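Putative 6-phosphogluconolactonase (Neisseria gonorrhoeae, PDB 3LHI) probably hydrolyses 6-phosphogluconolactone to 6-phosphogluconate, the second step in the oxidative stage of the pentose phosphate pathway. Local coordinates at residues A[66-71]-A[176-181]. Numbering follows the deposited sequence. Where two conformers were deposited one is given.
Sequences TLADER and ISMTLD
An antiparallel strand pair buried in the family's mixed sheet joins Asp69 and Glu70 to Ser177 and Ile176, and illustrates how a broken strand can still hold a neighbour through its backbone. Strand 63-71 pairs in parallel with 36-40 and antiparallel with 175-178, which carries the sheet on to 163-166. It is interrupted at Ala68; its resumed part, 69-71, runs antiparallel to 176-178, the two directions 172° apart. Glu70 and Ile176 form the hydrogen-bonded pair: Glu70 N gives a bond of 2.8 Å to Ile176 O, and Ile176 N returns one of 2.9 Å to Glu70 O. A third bond, almost straight at 175°, runs from Met178 N to Ala68 O at the break itself. Asp69 and Ser177 are the non-hydrogen-bonded pair, where Asp69 CA makes a CA-H...O contact of 3.1 Å with Ile176 O. On the Glu70 face, CG2 of Ile176 lies 3.8 Å from Glu70 CB. Met178, a selenomethionine, brings its SE 3.8 Å from Ala68 CA. The Glu70 chain, extended at first, bends at chi2 (59°), curling OE1 back to Arg71 N. On the other face, Asp69 OD2 bonds Ser143 OG; Ser177 OG accepts from Ser143 N and donates to Met178 O. Three main-chain bonds thus fix the register, while the carboxylates of Asp69 and Glu70 turn away to partners beyond the pair, the latter to Asn81 and Thr82, tying the sheet to its surroundings through buried polar groups.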
loop_
_atom_site.group_PDB
_atom_site.type_symbol
_atom_site.label_atom_id
_atom_site.label_comp_id
_atom_site.label_asym_id
_atom_site.label_seq_id
_atom_site.Cartn_x
_atom_site.Cartn_y
_atom_site.Cartn_z
ATOM N N THR A 66 -4.290 -2.671 7.200
ATOM C CA THR A 66 -4.436 -3.600 6.113
ATOM C C THR A 66 -3.355 -3.321 5.069
ATOM O O THR A 66 -2.426 -2.548 5.284
ATOM C CB THR A 66 -5.844 -3.455 5.505
ATOM O OG1 THR A 66 -6.150 -4.623 4.701
ATOM C CG2 THR A 66 -6.053 -2.159 4.673
ATOM N N LEU A 67 -3.483 -4.012 3.948
ATOM C CA LEU A 67 -2.544 -3.938 2.846
ATOM C C LEU A 67 -3.062 -3.249 1.617
ATOM O O LEU A 67 -4.247 -3.392 1.297
ATOM C CB LEU A 67 -2.166 -5.369 2.433
ATOM C CG LEU A 67 -1.524 -6.227 3.478
ATOM C CD1 LEU A 67 -1.434 -7.701 3.064
ATOM C CD2 LEU A 67 -0.166 -5.679 3.791
ATOM N N ALA A 68 -2.180 -2.589 0.900
ATOM C CA ALA A 68 -2.515 -2.022 -0.418
ATOM C C ALA A 68 -2.629 -3.140 -1.459
ATOM O O ALA A 68 -3.327 -2.967 -2.472
ATOM C CB ALA A 68 -1.428 -1.049 -0.854
ATOM N N ASP A 69 -1.933 -4.257 -1.228
ATOM C CA ASP A 69 -1.889 -5.362 -2.150
ATOM C C ASP A 69 -1.314 -6.563 -1.427
ATOM O O ASP A 69 -0.593 -6.407 -0.435
ATOM C CB ASP A 69 -1.123 -5.068 -3.456
ATOM C CG ASP A 69 0.345 -4.881 -3.257
ATOM O OD1 ASP A 69 0.733 -4.031 -2.452
ATOM O OD2 ASP A 69 1.136 -5.553 -3.955
ATOM N N GLU A 70 -1.643 -7.756 -1.923
ATOM C CA GLU A 70 -1.173 -8.991 -1.303
ATOM C C GLU A 70 -0.929 -10.025 -2.359
ATOM O O GLU A 70 -1.591 -10.077 -3.400
ATOM C CB GLU A 70 -2.155 -9.462 -0.242
ATOM C CG GLU A 70 -1.855 -10.771 0.477
ATOM C CD GLU A 70 -0.530 -10.842 1.228
ATOM O OE1 GLU A 70 0.512 -10.649 0.599
ATOM O OE2 GLU A 70 -0.558 -11.103 2.428
ATOM N N ARG A 71 0.073 -10.869 -2.105
ATOM C CA ARG A 71 0.341 -12.069 -2.886
ATOM C C ARG A 71 -0.595 -13.138 -2.431
ATOM O O ARG A 71 -0.792 -13.355 -1.212
ATOM C CB ARG A 71 1.810 -12.489 -2.684
ATOM C CG ARG A 71 2.870 -11.561 -3.210
ATOM C CD ARG A 71 3.063 -10.288 -2.420
ATOM N NE ARG A 71 4.133 -9.493 -2.975
ATOM C CZ ARG A 71 5.430 -9.762 -2.819
ATOM N NH1 ARG A 71 5.835 -10.735 -2.022
ATOM N NH2 ARG A 71 6.299 -8.959 -3.406
ATOM N N ILE A 176 -3.920 -9.692 -5.112
ATOM C CA ILE A 176 -5.108 -8.912 -4.861
ATOM C C ILE A 176 -4.615 -7.496 -4.574
ATOM O O ILE A 176 -3.750 -7.317 -3.711
ATOM C CB ILE A 176 -6.016 -9.532 -3.754
ATOM C CG1 ILE A 176 -7.227 -8.636 -3.489
ATOM C CG2 ILE A 176 -5.239 -9.865 -2.465
ATOM C CD1 ILE A 176 -8.143 -9.211 -2.435
ATOM N N SER A 177 -5.164 -6.506 -5.301
ATOM C CA SER A 177 -4.722 -5.108 -5.252
ATOM C C SER A 177 -5.867 -4.176 -5.007
ATOM O O SER A 177 -6.976 -4.346 -5.527
ATOM C CB SER A 177 -4.087 -4.697 -6.540
ATOM O OG SER A 177 -3.434 -3.454 -6.493
HETATM N N MSE A 178 -5.580 -3.116 -4.254
HETATM C CA MSE A 178 -6.438 -1.940 -4.348
HETATM C C MSE A 178 -6.476 -1.476 -5.814
HETATM O O MSE A 178 -5.489 -1.515 -6.568
HETATM C CB MSE A 178 -5.879 -0.832 -3.474
HETATM C CG MSE A 178 -6.146 -1.001 -1.984
HETATM SE SE MSE A 178 -5.433 0.370 -0.856
HETATM C CE MSE A 178 -6.670 1.760 -1.254
ATOM N N THR A 179 -7.616 -0.961 -6.190
ATOM C CA THR A 179 -7.832 -0.378 -7.488
ATOM C C THR A 179 -7.387 1.064 -7.559
ATOM O O THR A 179 -7.152 1.720 -6.500
ATOM C CB THR A 179 -9.307 -0.477 -7.874
ATOM O OG1 THR A 179 -10.030 0.296 -6.888
ATOM C CG2 THR A 179 -9.815 -1.904 -7.971
ATOM N N LEU A 180 -7.254 1.627 -8.743
ATOM C CA LEU A 180 -6.978 3.038 -8.883
ATOM C C LEU A 180 -8.009 3.906 -8.145
ATOM O O LEU A 180 -7.643 4.875 -7.468
ATOM C CB LEU A 180 -6.876 3.415 -10.352
ATOM C CG LEU A 180 -6.536 4.857 -10.642
ATOM C CD1 LEU A 180 -5.237 5.344 -10.023
ATOM C CD2 LEU A 180 -6.549 5.063 -12.162
ATOM N N ASP A 181 -9.282 3.529 -8.274
ATOM C CA ASP A 181 -10.361 4.277 -7.584
ATOM C C ASP A 181 -10.157 4.273 -6.095
ATOM O O ASP A 181 -10.342 5.309 -5.430
ATOM C CB ASP A 181 -11.723 3.676 -7.965
ATOM C CG ASP A 181 -12.875 4.350 -7.278
ATOM O OD1 ASP A 181 -13.258 3.895 -6.183
ATOM O OD2 ASP A 181 -13.393 5.290 -7.877
#